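Local coordinates for protein replicative DNA helicase (Helicobacter pylori, PDB 3GXV) that probably unwinds DNA at the replication fork as a hexameric, ATP-driven helicase, its N-terminal domain taking part in the interaction with primase, at residues Q11-V22 against D39-F49. Residues are numbered along the deposited sequence; the frame is centred on the assembly and turned at random.
Sequences QNIERIVLSGIV and DFYYPPNGLFF
Where Glu14 and Leu18 face Asn45 and Phe48, segment 11-22 of helix 3-23 and the first turns of helix 43-57, residues 43-49, run nearly parallel, the axes of these segments 10.3 Å apart at closest approach and inclined by 17°. The contact lies in the buried centre of the all-helical DnaB-like helicase N-terminal domain. At the N-terminal end of the second helix the meeting is polar. The chain of Glu14, extended beyond CG, brings its carboxylate up to the turn that precedes the helix, where both oxygens accept backbone N-H groups through their syn lone pairs: OE2 from Tyr41 N at 2.7 Å, and OE1 from the N-cap residue Tyr42 through its N at 3.2 Å. The anti lone pair of Glu14 OE1 receives Asn45 ND2, also at 3.2 Å, in the amide plane of Asn45. Asn45 is itself a knob among Gln11, Glu14, Arg15 and Leu18. Close by, Gln11 swings CG anti to its N (chi1 -159°) and lays OE1 over the centre of the Tyr42 ring, 3.3 Å above its plane; Pro44 CD covers the opposite face, while the Tyr42 hydroxyl is hydrogen-bonded to Asp81 OD1. Further along, Leu18 CD1 lies 3.7 Å from Phe48 CD2, and Val22 CG2 and Ile21 CD1 meet the edges of Phe48 and Phe49. Three nearly straight bonds thus fix a buried carboxylate's rotation, and its charge is probably stabilised by the N-H groups of Tyr41 and Tyr42, just ahead of the helix, and the amide of Asn45.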
ATOM      1  N   GLN B  11       6.126 -10.107 -20.909  1.00  7.79           N
ATOM      2  CA  GLN B  11       4.905 -10.050 -20.143  1.00  8.16           C
ATOM      3  C   GLN B  11       5.180 -10.474 -18.690  1.00  8.38           C
ATOM      4  O   GLN B  11       4.737  -9.815 -17.748  1.00  8.68           O
ATOM      5  CB  GLN B  11       3.849 -10.958 -20.792  1.00  6.18           C
ATOM      6  CG  GLN B  11       2.439 -10.603 -20.384  1.00  7.42           C
ATOM      7  CD  GLN B  11       1.387 -11.357 -21.164  1.00  6.69           C
ATOM      8  OE1 GLN B  11       0.194 -11.209 -20.907  1.00  9.51           O
ATOM      9  NE2 GLN B  11       1.818 -12.163 -22.128  1.00  5.55           N
ATOM     10  N   ASN B  12       5.922 -11.566 -18.525  1.00  8.12           N
ATOM     11  CA  ASN B  12       6.263 -12.102 -17.211  1.00 11.43           C
ATOM     12  C   ASN B  12       7.099 -11.118 -16.386  1.00 11.40           C
ATOM     13  O   ASN B  12       6.917 -10.985 -15.177  1.00 14.22           O
ATOM     14  CB  ASN B  12       7.018 -13.423 -17.380  1.00 11.23           C
ATOM     15  CG  ASN B  12       7.489 -14.003 -16.065  1.00 12.94           C
ATOM     16  OD1 ASN B  12       6.744 -14.035 -15.087  1.00 19.10           O
ATOM     17  ND2 ASN B  12       8.723 -14.484 -16.038  1.00 14.49           N
ATOM     18  N   ILE B  13       8.016 -10.433 -17.052  1.00 14.89           N
ATOM     19  CA  ILE B  13       8.881  -9.456 -16.405  1.00 16.76           C
ATOM     20  C   ILE B  13       8.120  -8.234 -15.904  1.00 11.24           C
ATOM     21  O   ILE B  13       8.478  -7.656 -14.878  1.00 11.79           O
ATOM     22  CB  ILE B  13       9.985  -8.974 -17.379  1.00 18.86           C
ATOM     23  CG1 ILE B  13      11.013 -10.089 -17.576  1.00 22.24           C
ATOM     24  CG2 ILE B  13      10.633  -7.693 -16.854  1.00 19.11           C
ATOM     25  CD1 ILE B  13      12.113  -9.740 -18.546  1.00 25.07           C
ATOM     26  N   GLU B  14       7.089  -7.836 -16.640  1.00  9.81           N
ATOM     27  CA  GLU B  14       6.295  -6.674 -16.271  1.00  9.80           C
ATOM     28  C   GLU B  14       5.499  -6.929 -15.008  1.00  8.26           C
ATOM     29  O   GLU B  14       5.302  -6.023 -14.205  1.00  7.50           O
ATOM     30  CB  GLU B  14       5.349  -6.285 -17.409  1.00  6.44           C
ATOM     31  CG  GLU B  14       6.077  -5.945 -18.705  1.00  6.22           C
ATOM     32  CD  GLU B  14       5.180  -5.375 -19.786  1.00  6.44           C
ATOM     33  OE1 GLU B  14       3.968  -5.720 -19.850  1.00  4.93           O
ATOM     34  OE2 GLU B  14       5.704  -4.589 -20.596  1.00  8.34           O
ATOM     35  N   ARG B  15       5.037  -8.160 -14.839  1.00  8.65           N
ATOM     36  CA  ARG B  15       4.271  -8.522 -13.660  1.00  9.43           C
ATOM     37  C   ARG B  15       5.191  -8.539 -12.452  1.00 10.99           C
ATOM     38  O   ARG B  15       4.867  -7.978 -11.402  1.00 10.70           O
ATOM     39  CB  ARG B  15       3.643  -9.913 -13.817  1.00 11.26           C
ATOM     40  CG  ARG B  15       2.548 -10.000 -14.860  1.00 14.97           C
ATOM     41  CD  ARG B  15       1.771 -11.310 -14.742  1.00 16.04           C
ATOM     42  NE  ARG B  15       2.537 -12.475 -15.178  1.00 19.06           N
ATOM     43  CZ  ARG B  15       2.373 -13.097 -16.344  1.00 16.24           C
ATOM     44  NH1 ARG B  15       1.466 -12.680 -17.212  1.00 18.07           N
ATOM     45  NH2 ARG B  15       3.114 -14.145 -16.637  1.00 17.33           N
ATOM     46  N   ILE B  16       6.338  -9.197 -12.596  1.00 10.51           N
ATOM     47  CA  ILE B  16       7.274  -9.291 -11.489  1.00 11.35           C
ATOM     48  C   ILE B  16       7.654  -7.897 -10.995  1.00 12.95           C
ATOM     49  O   ILE B  16       7.864  -7.690  -9.817  1.00 13.06           O
ATOM     50  CB  ILE B  16       8.545 -10.056 -11.889  1.00 10.20           C
ATOM     51  CG1 ILE B  16       8.189 -11.502 -12.260  1.00  9.01           C
ATOM     52  CG2 ILE B  16       9.539 -10.018 -10.734  1.00  9.00           C
ATOM     53  CD1 ILE B  16       9.343 -12.306 -12.866  1.00  4.12           C
ATOM     54  N   VAL B  17       7.724  -6.945 -11.915  1.00 13.93           N
ATOM     55  CA  VAL B  17       8.069  -5.575 -11.579  1.00 11.78           C
ATOM     56  C   VAL B  17       6.935  -4.914 -10.812  1.00 12.75           C
ATOM     57  O   VAL B  17       7.177  -4.217  -9.824  1.00  8.80           O
ATOM     58  CB  VAL B  17       8.359  -4.761 -12.850  1.00 11.61           C
ATOM     59  CG1 VAL B  17       8.608  -3.296 -12.499  1.00 13.29           C
ATOM     60  CG2 VAL B  17       9.575  -5.329 -13.551  1.00 13.02           C
ATOM     61  N   LEU B  18       5.704  -5.143 -11.282  1.00 12.05           N
ATOM     62  CA  LEU B  18       4.497  -4.577 -10.672  1.00 12.72           C
ATOM     63  C   LEU B  18       4.247  -5.254  -9.325  1.00 14.54           C
ATOM     64  O   LEU B  18       3.796  -4.620  -8.370  1.00 12.87           O
ATOM     65  CB  LEU B  18       3.279  -4.774 -11.592  1.00 10.98           C
ATOM     66  CG  LEU B  18       3.166  -4.001 -12.922  1.00  9.53           C
ATOM     67  CD1 LEU B  18       1.889  -4.422 -13.647  1.00  6.92           C
ATOM     68  CD2 LEU B  18       3.137  -2.509 -12.669  1.00  8.17           C
ATOM     69  N   SER B  19       4.529  -6.551  -9.270  1.00 16.85           N
ATOM     70  CA  SER B  19       4.381  -7.315  -8.041  1.00 21.51           C
ATOM     71  C   SER B  19       5.399  -6.787  -7.041  1.00 18.25           C
ATOM     72  O   SER B  19       5.123  -6.740  -5.848  1.00 20.59           O
ATOM     73  CB  SER B  19       4.640  -8.800  -8.286  1.00 22.81           C
ATOM     74  OG  SER B  19       4.807  -9.478  -7.055  1.00 29.31           O
ATOM     75  N   GLY B  20       6.569  -6.391  -7.539  1.00 14.65           N
ATOM     76  CA  GLY B  20       7.606  -5.852  -6.670  1.00 14.25           C
ATOM     77  C   GLY B  20       7.199  -4.519  -6.056  1.00 12.55           C
ATOM     78  O   GLY B  20       7.496  -4.237  -4.897  1.00  8.93           O
ATOM     79  N   ILE B  21       6.515  -3.699  -6.846  1.00 14.25           N
ATOM     80  CA  ILE B  21       6.035  -2.389  -6.402  1.00 16.88           C
ATOM     81  C   ILE B  21       4.983  -2.548  -5.304  1.00 17.14           C
ATOM     82  O   ILE B  21       4.874  -1.705  -4.405  1.00 17.49           O
ATOM     83  CB  ILE B  21       5.413  -1.602  -7.582  1.00 13.82           C
ATOM     84  CG1 ILE B  21       6.512  -1.206  -8.568  1.00 13.84           C
ATOM     85  CG2 ILE B  21       4.640  -0.379  -7.068  1.00 12.78           C
ATOM     86  CD1 ILE B  21       6.013  -0.392  -9.737  1.00  9.86           C
ATOM     87  N   VAL B  22       4.218  -3.634  -5.387  1.00 17.93           N
ATOM     88  CA  VAL B  22       3.180  -3.928  -4.405  1.00 20.73           C
ATOM     89  C   VAL B  22       3.800  -4.322  -3.066  1.00 19.78           C
ATOM     90  O   VAL B  22       3.189  -4.145  -2.017  1.00 17.68           O
ATOM     91  CB  VAL B  22       2.254  -5.057  -4.911  1.00 22.12           C
ATOM     92  CG1 VAL B  22       1.305  -5.503  -3.804  1.00 24.90           C
ATOM     93  CG2 VAL B  22       1.457  -4.564  -6.119  1.00 23.22           C
ATOM     94  N   ASP B  39       4.400   2.443 -21.636  1.00  5.59           N
ATOM     95  CA  ASP B  39       5.600   1.678 -21.954  1.00  5.22           C
ATOM     96  C   ASP B  39       5.471   0.192 -21.692  1.00  4.12           C
ATOM     97  O   ASP B  39       6.423  -0.549 -21.918  1.00  2.34           O
ATOM     98  CB  ASP B  39       6.817   2.195 -21.186  1.00  5.19           C
ATOM     99  CG  ASP B  39       7.290   3.531 -21.683  1.00  5.10           C
ATOM    100  OD1 ASP B  39       7.384   3.713 -22.918  1.00  8.59           O
ATOM    101  OD2 ASP B  39       7.579   4.396 -20.836  1.00  4.84           O
ATOM    102  N   PHE B  40       4.305  -0.241 -21.212  1.00  6.54           N
ATOM    103  CA  PHE B  40       4.091  -1.663 -20.932  1.00  3.34           C
ATOM    104  C   PHE B  40       3.541  -2.363 -22.158  1.00  3.07           C
ATOM    105  O   PHE B  40       2.691  -1.827 -22.847  1.00  3.35           O
ATOM    106  CB  PHE B  40       3.137  -1.859 -19.754  1.00  1.26           C
ATOM    107  CG  PHE B  40       3.770  -1.597 -18.422  1.00  3.49           C
ATOM    108  CD1 PHE B  40       3.962  -0.291 -17.967  1.00  3.34           C
ATOM    109  CD2 PHE B  40       4.239  -2.647 -17.648  1.00  2.11           C
ATOM    110  CE1 PHE B  40       4.614  -0.049 -16.768  1.00  1.14           C
ATOM    111  CE2 PHE B  40       4.900  -2.403 -16.437  1.00  2.76           C
ATOM    112  CZ  PHE B  40       5.083  -1.100 -16.005  1.00  1.00           C
ATOM    113  N   TYR B  41       4.049  -3.565 -22.406  1.00  4.47           N
ATOM    114  CA  TYR B  41       3.679  -4.399 -23.547  1.00  2.89           C
ATOM    115  C   TYR B  41       2.251  -4.938 -23.421  1.00  2.97           C
ATOM    116  O   TYR B  41       1.446  -4.816 -24.348  1.00  2.05           O
ATOM    117  CB  TYR B  41       4.707  -5.526 -23.656  1.00  1.19           C
ATOM    118  CG  TYR B  41       4.336  -6.707 -24.526  1.00  1.89           C
ATOM    119  CD1 TYR B  41       3.961  -6.547 -25.861  1.00  2.48           C
ATOM    120  CD2 TYR B  41       4.391  -7.994 -24.011  1.00  3.52           C
ATOM    121  CE1 TYR B  41       3.641  -7.661 -26.655  1.00  2.70           C
ATOM    122  CE2 TYR B  41       4.089  -9.096 -24.785  1.00  2.66           C
ATOM    123  CZ  TYR B  41       3.712  -8.925 -26.095  1.00  2.40           C
ATOM    124  OH  TYR B  41       3.378 -10.031 -26.825  1.00  4.53           O
ATOM    125  N   TYR B  42       1.942  -5.542 -22.281  1.00  1.68           N
ATOM    126  CA  TYR B  42       0.596  -6.051 -22.039  1.00  5.78           C
ATOM    127  C   TYR B  42      -0.165  -4.855 -21.453  1.00  3.74           C
ATOM    128  O   TYR B  42       0.109  -4.428 -20.339  1.00  5.08           O
ATOM    129  CB  TYR B  42       0.641  -7.189 -21.028  1.00  3.44           C
ATOM    130  CG  TYR B  42      -0.669  -7.901 -20.875  1.00  5.91           C
ATOM    131  CD1 TYR B  42      -1.346  -8.385 -21.991  1.00  8.14           C
ATOM    132  CD2 TYR B  42      -1.237  -8.102 -19.620  1.00  5.93           C
ATOM    133  CE1 TYR B  42      -2.549  -9.049 -21.863  1.00 10.35           C
ATOM    134  CE2 TYR B  42      -2.440  -8.765 -19.482  1.00  7.40           C
ATOM    135  CZ  TYR B  42      -3.092  -9.240 -20.608  1.00  9.20           C
ATOM    136  OH  TYR B  42      -4.273  -9.934 -20.495  1.00 12.90           O
ATOM    137  N   PRO B  43      -1.119  -4.298 -22.206  1.00  3.63           N
ATOM    138  CA  PRO B  43      -1.911  -3.140 -21.773  1.00  3.98           C
ATOM    139  C   PRO B  43      -2.464  -3.161 -20.350  1.00  2.99           C
ATOM    140  O   PRO B  43      -2.431  -2.152 -19.656  1.00  2.44           O
ATOM    141  CB  PRO B  43      -3.018  -3.068 -22.824  1.00  5.54           C
ATOM    142  CG  PRO B  43      -2.347  -3.607 -24.037  1.00  3.93           C
ATOM    143  CD  PRO B  43      -1.618  -4.808 -23.491  1.00  1.00           C
ATOM    144  N   PRO B  44      -3.001  -4.305 -19.905  1.00  7.21           N
ATOM    145  CA  PRO B  44      -3.540  -4.349 -18.536  1.00  6.53           C
ATOM    146  C   PRO B  44      -2.490  -4.051 -17.452  1.00  7.52           C
ATOM    147  O   PRO B  44      -2.834  -3.623 -16.341  1.00  9.14           O
ATOM    148  CB  PRO B  44      -4.102  -5.763 -18.440  1.00  4.31           C
ATOM    149  CG  PRO B  44      -4.583  -6.003 -19.854  1.00  4.10           C
ATOM    150  CD  PRO B  44      -3.413  -5.498 -20.670  1.00  2.94           C
ATOM    151  N   ASN B  45      -1.220  -4.293 -17.773  1.00  4.24           N
ATOM    152  CA  ASN B  45      -0.137  -4.039 -16.829  1.00  3.60           C
ATOM    153  C   ASN B  45       0.127  -2.544 -16.773  1.00  3.01           C
ATOM    154  O   ASN B  45       0.484  -2.010 -15.729  1.00  3.82           O
ATOM    155  CB  ASN B  45       1.142  -4.770 -17.248  1.00  3.78           C
ATOM    156  CG  ASN B  45       1.042  -6.283 -17.081  1.00  4.73           C
ATOM    157  OD1 ASN B  45       0.169  -6.791 -16.374  1.00  7.61           O
ATOM    158  ND2 ASN B  45       1.948  -7.006 -17.722  1.00  6.31           N
ATOM    159  N   GLY B  46      -0.023  -1.875 -17.914  1.00  7.02           N
ATOM    160  CA  GLY B  46       0.161  -0.437 -17.952  1.00  4.54           C
ATOM    161  C   GLY B  46      -0.985   0.199 -17.180  1.00  5.34           C
ATOM    162  O   GLY B  46      -0.786   1.118 -16.380  1.00  6.97           O
ATOM    163  N   LEU B  47      -2.199  -0.287 -17.416  1.00  7.14           N
ATOM    164  CA  LEU B  47      -3.371   0.239 -16.727  1.00  8.15           C
ATOM    165  C   LEU B  47      -3.149   0.123 -15.216  1.00  9.79           C
ATOM    166  O   LEU B  47      -3.491   1.041 -14.450  1.00  4.39           O
ATOM    167  CB  LEU B  47      -4.632  -0.531 -17.153  1.00 13.00           C
ATOM    168  CG  LEU B  47      -5.999  -0.129 -16.567  1.00 15.55           C
ATOM    169  CD1 LEU B  47      -6.091   1.384 -16.424  1.00 16.95           C
ATOM    170  CD2 LEU B  47      -7.121  -0.653 -17.472  1.00 17.19           C
ATOM    171  N   PHE B  48      -2.577  -1.010 -14.802  1.00  6.23           N
ATOM    172  CA  PHE B  48      -2.271  -1.263 -13.396  1.00  8.66           C
ATOM    173  C   PHE B  48      -1.259  -0.216 -12.924  1.00  9.88           C
ATOM    174  O   PHE B  48      -1.476   0.442 -11.912  1.00  8.31           O
ATOM    175  CB  PHE B  48      -1.664  -2.656 -13.218  1.00  8.10           C
ATOM    176  CG  PHE B  48      -1.467  -3.056 -11.782  1.00  6.25           C
ATOM    177  CD1 PHE B  48      -2.472  -3.712 -11.094  1.00  5.75           C
ATOM    178  CD2 PHE B  48      -0.264  -2.798 -11.124  1.00  7.32           C
ATOM    179  CE1 PHE B  48      -2.285  -4.108  -9.765  1.00  7.13           C
ATOM    180  CE2 PHE B  48      -0.068  -3.188  -9.802  1.00  4.79           C
ATOM    181  CZ  PHE B  48      -1.078  -3.848  -9.122  1.00  4.00           C
ATOM    182  N   PHE B  49      -0.162  -0.064 -13.664  1.00  8.20           N
ATOM    183  CA  PHE B  49       0.862   0.920 -13.313  1.00 12.35           C
ATOM    184  C   PHE B  49       0.229   2.306 -13.135  1.00 15.00           C
ATOM    185  O   PHE B  49       0.630   3.096 -12.278  1.00 13.82           O
ATOM    186  CB  PHE B  49       1.937   0.986 -14.409  1.00  8.95           C
ATOM    187  CG  PHE B  49       3.183   1.731 -13.997  1.00  8.50           C
ATOM    188  CD1 PHE B  49       3.893   1.346 -12.857  1.00  7.01           C
ATOM    189  CD2 PHE B  49       3.620   2.840 -14.717  1.00  7.33           C
ATOM    190  CE1 PHE B  49       5.013   2.055 -12.446  1.00  8.66           C
ATOM    191  CE2 PHE B  49       4.748   3.559 -14.309  1.00  6.66           C
ATOM    192  CZ  PHE B  49       5.438   3.167 -13.176  1.00  7.94           C
TER